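PDB 3L22: SusD superfamily protein from Bacteroides fragilis, which probably binds glycans at the bacterial outer membrane for nutrient uptake, as the starch-binding protein SusD does. Local coordinates for residues A[243-257]-A[318-330]. Residues are numbered along the deposited sequence; the frame is centred on the assembly and turned at random.
With EDO (1,2-ethanediol), chain B; EDO (1,2-ethanediol), chain C.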
loop_
_atom_site.group_PDB
_atom_site.type_symbol
_atom_site.label_atom_id
_atom_site.label_comp_id
_atom_site.label_asym_id
_atom_site.label_seq_id
_atom_site.Cartn_x
_atom_site.Cartn_y
_atom_site.Cartn_z
ATOM N N PRO A 243 -18.128 3.065 -11.318
ATOM C CA PRO A 243 -17.298 2.005 -11.902
ATOM C C PRO A 243 -16.032 1.664 -11.103
ATOM O O PRO A 243 -15.189 0.921 -11.603
ATOM C CB PRO A 243 -16.926 2.576 -13.270
ATOM C CG PRO A 243 -16.842 4.077 -13.044
ATOM C CD PRO A 243 -17.973 4.334 -12.044
ATOM N N TYR A 244 -15.946 2.182 -9.886
ATOM C CA TYR A 244 -14.894 1.943 -8.908
ATOM C C TYR A 244 -13.599 2.702 -9.172
ATOM O O TYR A 244 -12.555 2.344 -8.630
ATOM C CB TYR A 244 -14.639 0.447 -8.643
ATOM C CG TYR A 244 -15.897 -0.339 -8.325
ATOM C CD1 TYR A 244 -16.530 -0.226 -7.091
ATOM C CD2 TYR A 244 -16.488 -1.153 -9.281
ATOM C CE1 TYR A 244 -17.700 -0.917 -6.821
ATOM C CE2 TYR A 244 -17.639 -1.859 -9.009
ATOM C CZ TYR A 244 -18.242 -1.746 -7.777
ATOM O OH TYR A 244 -19.391 -2.469 -7.519
ATOM N N PHE A 245 -13.664 3.751 -9.982
ATOM C CA PHE A 245 -12.533 4.654 -10.170
ATOM C C PHE A 245 -13.082 6.002 -10.604
ATOM O O PHE A 245 -14.212 6.092 -11.066
ATOM C CB PHE A 245 -11.518 4.116 -11.213
ATOM C CG PHE A 245 -12.080 3.913 -12.607
ATOM C CD1 PHE A 245 -12.715 2.725 -12.953
ATOM C CD2 PHE A 245 -11.971 4.907 -13.569
ATOM C CE1 PHE A 245 -13.226 2.532 -14.219
ATOM C CE2 PHE A 245 -12.453 4.720 -14.850
ATOM C CZ PHE A 245 -13.113 3.552 -15.172
ATOM N N SER A 246 -12.257 7.027 -10.464
ATOM C CA SER A 246 -12.621 8.378 -10.778
ATOM C C SER A 246 -11.391 9.049 -11.390
ATOM O O SER A 246 -10.338 8.416 -11.547
ATOM C CB SER A 246 -13.027 9.129 -9.507
ATOM O OG SER A 246 -11.883 9.412 -8.677
ATOM N N GLN A 247 -11.500 10.343 -11.669
ATOM C CA GLN A 247 -10.348 11.155 -12.058
ATOM C C GLN A 247 -9.261 11.311 -10.970
ATOM O O GLN A 247 -8.203 11.883 -11.261
ATOM C CB GLN A 247 -10.808 12.537 -12.494
ATOM C CG GLN A 247 -11.525 12.413 -13.859
ATOM C CD GLN A 247 -12.031 13.701 -14.378
ATOM O OE1 GLN A 247 -12.050 14.697 -13.659
ATOM N NE2 GLN A 247 -12.475 13.702 -15.622
ATOM N N GLU A 248 -9.535 10.846 -9.750
ATOM C CA GLU A 248 -8.538 10.783 -8.675
ATOM C C GLU A 248 -7.685 9.505 -8.691
ATOM O O GLU A 248 -6.607 9.474 -8.083
ATOM C CB GLU A 248 -9.232 10.921 -7.324
ATOM C CG GLU A 248 -8.324 11.337 -6.215
ATOM C CD GLU A 248 -8.955 11.328 -4.829
ATOM O OE1 GLU A 248 -10.200 11.418 -4.724
ATOM O OE2 GLU A 248 -8.166 11.256 -3.834
ATOM N N SER A 249 -8.145 8.470 -9.397
ATOM C CA SER A 249 -7.599 7.130 -9.252
ATOM C C SER A 249 -6.363 6.959 -10.098
ATOM O O SER A 249 -6.417 7.124 -11.310
ATOM C CB SER A 249 -8.655 6.100 -9.685
ATOM O OG SER A 249 -9.851 6.280 -8.961
ATOM N N ILE A 250 -5.246 6.631 -9.466
ATOM C CA ILE A 250 -4.003 6.417 -10.192
ATOM C C ILE A 250 -3.831 4.941 -10.463
ATOM O O ILE A 250 -3.651 4.528 -11.616
ATOM C CB ILE A 250 -2.786 7.008 -9.441
ATOM C CG1 ILE A 250 -2.961 8.531 -9.257
ATOM C CG2 ILE A 250 -1.501 6.657 -10.222
ATOM C CD1 ILE A 250 -2.095 9.184 -8.186
ATOM N N PHE A 251 -3.837 4.129 -9.415
ATOM C CA PHE A 251 -3.649 2.681 -9.580
ATOM C C PHE A 251 -4.476 1.923 -8.537
ATOM O O PHE A 251 -4.411 2.256 -7.336
ATOM C CB PHE A 251 -2.152 2.307 -9.467
ATOM C CG PHE A 251 -1.882 0.839 -9.637
ATOM C CD1 PHE A 251 -2.079 0.227 -10.869
ATOM C CD2 PHE A 251 -1.444 0.052 -8.562
ATOM C CE1 PHE A 251 -1.898 -1.153 -11.023
ATOM C CE2 PHE A 251 -1.226 -1.324 -8.712
ATOM C CZ PHE A 251 -1.458 -1.925 -9.929
ATOM N N SER A 252 -5.215 0.913 -9.002
ATOM C CA SER A 252 -6.078 0.069 -8.176
ATOM C C SER A 252 -6.060 -1.348 -8.671
ATOM O O SER A 252 -5.668 -1.630 -9.824
ATOM C CB SER A 252 -7.547 0.531 -8.234
ATOM O OG SER A 252 -7.703 1.874 -7.849
ATOM N N LEU A 253 -6.484 -2.248 -7.793
ATOM C CA LEU A 253 -6.632 -3.676 -8.126
ATOM C C LEU A 253 -8.127 -3.932 -8.342
ATOM O O LEU A 253 -8.927 -3.790 -7.380
ATOM C CB LEU A 253 -6.093 -4.570 -7.011
ATOM C CG LEU A 253 -4.750 -4.155 -6.403
ATOM C CD1 LEU A 253 -4.344 -5.158 -5.263
ATOM C CD2 LEU A 253 -3.725 -4.106 -7.491
ATOM N N PRO A 254 -8.515 -4.246 -9.585
ATOM C CA PRO A 254 -9.935 -4.404 -9.904
ATOM C C PRO A 254 -10.418 -5.780 -9.531
ATOM O O PRO A 254 -9.598 -6.709 -9.430
ATOM C CB PRO A 254 -9.959 -4.231 -11.425
ATOM C CG PRO A 254 -8.625 -4.819 -11.851
ATOM C CD PRO A 254 -7.662 -4.446 -10.778
HETATM N N MSE A 255 -11.717 -5.928 -9.357
HETATM C CA MSE A 255 -12.342 -7.212 -9.047
HETATM C C MSE A 255 -13.400 -7.504 -10.099
HETATM O O MSE A 255 -14.019 -6.572 -10.649
HETATM C CB MSE A 255 -13.061 -7.091 -7.722
HETATM C CG MSE A 255 -12.208 -6.831 -6.527
HETATM SE SE MSE A 255 -11.157 -8.413 -6.122
HETATM C CE MSE A 255 -9.943 -7.614 -4.783
ATOM N N ALA A 256 -13.655 -8.787 -10.309
ATOM C CA ALA A 256 -14.681 -9.287 -11.175
ATOM C C ALA A 256 -15.317 -10.481 -10.477
ATOM O O ALA A 256 -14.683 -11.142 -9.638
ATOM C CB ALA A 256 -14.101 -9.698 -12.556
ATOM N N ASP A 257 -16.567 -10.773 -10.844
ATOM C CA ASP A 257 -17.331 -11.825 -10.181
ATOM C C ASP A 257 -16.552 -13.135 -10.117
ATOM O O ASP A 257 -16.664 -13.869 -9.160
ATOM C CB ASP A 257 -18.658 -12.086 -10.881
ATOM C CG ASP A 257 -19.648 -10.920 -10.772
ATOM O OD1 ASP A 257 -19.686 -10.210 -9.751
ATOM O OD2 ASP A 257 -20.415 -10.715 -11.739
ATOM N N LYS A 318 -18.391 -8.366 -3.243
ATOM C CA LYS A 318 -16.971 -8.159 -3.048
ATOM C C LYS A 318 -16.324 -7.419 -4.233
ATOM O O LYS A 318 -15.081 -7.484 -4.427
ATOM C CB LYS A 318 -16.223 -9.462 -2.722
ATOM C CG LYS A 318 -16.896 -10.365 -1.715
ATOM C CD LYS A 318 -15.938 -11.502 -1.267
ATOM C CE LYS A 318 -16.632 -12.743 -0.674
ATOM N NZ LYS A 318 -15.604 -13.660 -0.024
ATOM N N LEU A 319 -17.138 -6.676 -4.993
ATOM C CA LEU A 319 -16.661 -6.113 -6.273
ATOM C C LEU A 319 -15.912 -4.789 -6.111
ATOM O O LEU A 319 -15.381 -4.267 -7.083
ATOM C CB LEU A 319 -17.800 -5.931 -7.257
ATOM C CG LEU A 319 -18.352 -7.217 -7.866
ATOM C CD1 LEU A 319 -19.696 -6.980 -8.530
ATOM C CD2 LEU A 319 -17.309 -7.776 -8.868
ATOM N N GLN A 320 -15.853 -4.236 -4.910
ATOM C CA GLN A 320 -15.169 -2.955 -4.746
ATOM C C GLN A 320 -13.677 -3.105 -5.020
ATOM O O GLN A 320 -13.022 -4.032 -4.506
ATOM C CB GLN A 320 -15.416 -2.355 -3.377
ATOM C CG GLN A 320 -16.873 -1.907 -3.203
ATOM C CD GLN A 320 -17.279 -1.599 -1.737
ATOM O OE1 GLN A 320 -17.269 -2.481 -0.846
ATOM N NE2 GLN A 320 -17.678 -0.356 -1.498
ATOM N N TRP A 321 -13.153 -2.211 -5.846
ATOM C CA TRP A 321 -11.721 -2.187 -6.150
ATOM C C TRP A 321 -10.884 -1.739 -4.941
ATOM O O TRP A 321 -11.361 -0.980 -4.087
ATOM C CB TRP A 321 -11.461 -1.226 -7.299
ATOM C CG TRP A 321 -11.995 -1.654 -8.647
ATOM C CD1 TRP A 321 -12.972 -2.592 -8.917
ATOM C CD2 TRP A 321 -11.636 -1.091 -9.898
ATOM N NE1 TRP A 321 -13.183 -2.681 -10.263
ATOM C CE2 TRP A 321 -12.382 -1.764 -10.894
ATOM C CE3 TRP A 321 -10.735 -0.091 -10.289
ATOM C CZ2 TRP A 321 -12.284 -1.438 -12.248
ATOM C CZ3 TRP A 321 -10.641 0.218 -11.657
ATOM C CH2 TRP A 321 -11.396 -0.468 -12.605
ATOM N N VAL A 322 -9.664 -2.275 -4.847
ATOM C CA VAL A 322 -8.723 -1.933 -3.820
ATOM C C VAL A 322 -7.867 -0.792 -4.369
ATOM O O VAL A 322 -7.136 -0.973 -5.346
ATOM C CB VAL A 322 -7.879 -3.152 -3.431
ATOM C CG1 VAL A 322 -6.810 -2.812 -2.320
ATOM C CG2 VAL A 322 -8.842 -4.284 -2.976
ATOM N N PRO A 323 -7.987 0.414 -3.785
ATOM C CA PRO A 323 -7.225 1.576 -4.223
ATOM C C PRO A 323 -5.795 1.592 -3.651
ATOM O O PRO A 323 -5.598 1.658 -2.412
ATOM C CB PRO A 323 -8.040 2.726 -3.658
ATOM C CG PRO A 323 -8.590 2.203 -2.382
ATOM C CD PRO A 323 -8.832 0.735 -2.615
ATOM N N ILE A 324 -4.799 1.507 -4.525
ATOM C CA ILE A 324 -3.389 1.518 -4.098
ATOM C C ILE A 324 -2.878 2.962 -4.042
ATOM O O ILE A 324 -2.395 3.392 -3.016
ATOM C CB ILE A 324 -2.522 0.642 -5.033
ATOM C CG1 ILE A 324 -3.043 -0.821 -5.037
ATOM C CG2 ILE A 324 -1.041 0.700 -4.676
ATOM C CD1 ILE A 324 -3.061 -1.536 -3.691
ATOM N N PHE A 325 -2.975 3.685 -5.150
ATOM C CA PHE A 325 -2.579 5.080 -5.241
ATOM C C PHE A 325 -3.726 5.918 -5.781
ATOM O O PHE A 325 -4.302 5.599 -6.847
ATOM C CB PHE A 325 -1.407 5.265 -6.225
ATOM C CG PHE A 325 -0.186 4.446 -5.917
ATOM C CD1 PHE A 325 0.359 4.413 -4.639
ATOM C CD2 PHE A 325 0.460 3.749 -6.941
ATOM C CE1 PHE A 325 1.491 3.692 -4.382
ATOM C CE2 PHE A 325 1.579 3.021 -6.692
ATOM C CZ PHE A 325 2.107 2.984 -5.408
ATOM N N ARG A 326 -4.038 7.005 -5.086
ATOM C CA ARG A 326 -4.916 8.037 -5.625
ATOM C C ARG A 326 -4.348 9.416 -5.355
ATOM O O ARG A 326 -3.437 9.587 -4.509
ATOM C CB ARG A 326 -6.359 7.862 -5.106
ATOM C CG ARG A 326 -6.587 7.979 -3.668
ATOM C CD ARG A 326 -8.047 7.674 -3.354
ATOM N NE ARG A 326 -8.342 7.554 -1.941
ATOM C CZ ARG A 326 -8.618 8.566 -1.096
ATOM N NH1 ARG A 326 -8.631 9.840 -1.481
ATOM N NH2 ARG A 326 -8.894 8.302 0.180
ATOM N N TYR A 327 -4.871 10.404 -6.076
ATOM C CA TYR A 327 -4.242 11.715 -6.106
ATOM C C TYR A 327 -4.209 12.477 -4.774
ATOM O O TYR A 327 -3.305 13.280 -4.572
ATOM C CB TYR A 327 -4.871 12.562 -7.217
ATOM C CG TYR A 327 -4.162 13.862 -7.513
ATOM C CD1 TYR A 327 -2.805 13.902 -7.825
ATOM C CD2 TYR A 327 -4.870 15.059 -7.533
ATOM C CE1 TYR A 327 -2.163 15.108 -8.052
ATOM C CE2 TYR A 327 -4.247 16.272 -7.809
ATOM C CZ TYR A 327 -2.906 16.285 -8.072
ATOM O OH TYR A 327 -2.332 17.482 -8.353
ATOM N N ALA A 328 -5.170 12.279 -3.871
ATOM C CA ALA A 328 -5.044 12.890 -2.554
ATOM C C ALA A 328 -3.753 12.430 -1.883
ATOM O O ALA A 328 -3.151 13.203 -1.128
ATOM C CB ALA A 328 -6.251 12.603 -1.651
ATOM N N GLU A 329 -3.318 11.193 -2.131
ATOM C CA GLU A 329 -2.055 10.722 -1.589
ATOM C C GLU A 329 -0.854 11.487 -2.190
ATOM O O GLU A 329 0.096 11.863 -1.461
ATOM C CB GLU A 329 -1.833 9.216 -1.785
ATOM C CG GLU A 329 -0.725 8.693 -0.856
ATOM C CD GLU A 329 -0.128 7.382 -1.316
ATOM O OE1 GLU A 329 -0.885 6.534 -1.897
ATOM O OE2 GLU A 329 1.104 7.202 -1.108
ATOM N N THR A 330 -0.885 11.677 -3.507
ATOM C CA THR A 330 0.154 12.447 -4.194
ATOM C C THR A 330 0.353 13.773 -3.458
ATOM O O THR A 330 1.468 14.137 -3.123
ATOM C CB THR A 330 -0.222 12.750 -5.637
ATOM O OG1 THR A 330 -0.681 11.551 -6.295
ATOM C CG2 THR A 330 0.969 13.431 -6.408
HETATM C C1 EDO B . 2.969 6.848 1.778
HETATM O O1 EDO B . 1.647 7.239 1.474
HETATM C C2 EDO B . 3.058 5.436 2.378
HETATM O O2 EDO B . 4.463 5.310 2.764
HETATM C C1 EDO C . 1.862 20.002 -8.224
HETATM O O1 EDO C . 3.160 19.997 -8.838
HETATM C C2 EDO C . 1.721 18.895 -7.176
HETATM O O2 EDO C . 0.698 17.880 -7.427
HETATM O O HOH W 1 -6.747 4.251 -6.977
HETATM O O HOH W 2 -15.579 -4.547 -9.843
#
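E248 OE2 is gripped from opposite faces of its carboxylate plane: by R326 NH1, 2.8 Å from OE2, on the syn side in a salt bridge, and by A328 N, 3.2 Å from OE2, on the anti side, both well out of the plane. With CG anti to the backbone N (chi1 -160°) and the chain extended, the glutamate reaches the first turn of helix 327-339, where its negative charge would suit the amino end. Its other oxygen pairs with R358, while R326 also forms salt bridges with E388 and E392, a network that would balance the buried charges. Between the antiparallel strands lie two classic bulges: F325 O accepts from I250 N and F251 N, and F251 O from I324 N and F325 N. A water donates to F325 O, its oxygen 2.8 Å from that atom, and is also hydrogen-bonded to S252 OG, whose small hydroxyl suits the place. Farther along, W321 is clamped between Y244 CB, 3.4 Å from the centroid of its five-membered ring, and P254 CA, 3.5 Å from that centroid over the opposite face. The broad indole suits this slot, and the rigid proline lays CA and CB against it in a CH-pi contact. The rings of Y244 and F245 lie nearly parallel to it but slid aside. At its edge, NE1 donates weakly to a water that bridges M255 O and L319 O. Ion pairing and aromatic packing thus bracket a short, twice-bulged antiparallel ladder, tying the turn before strand 249-253 to the helix start.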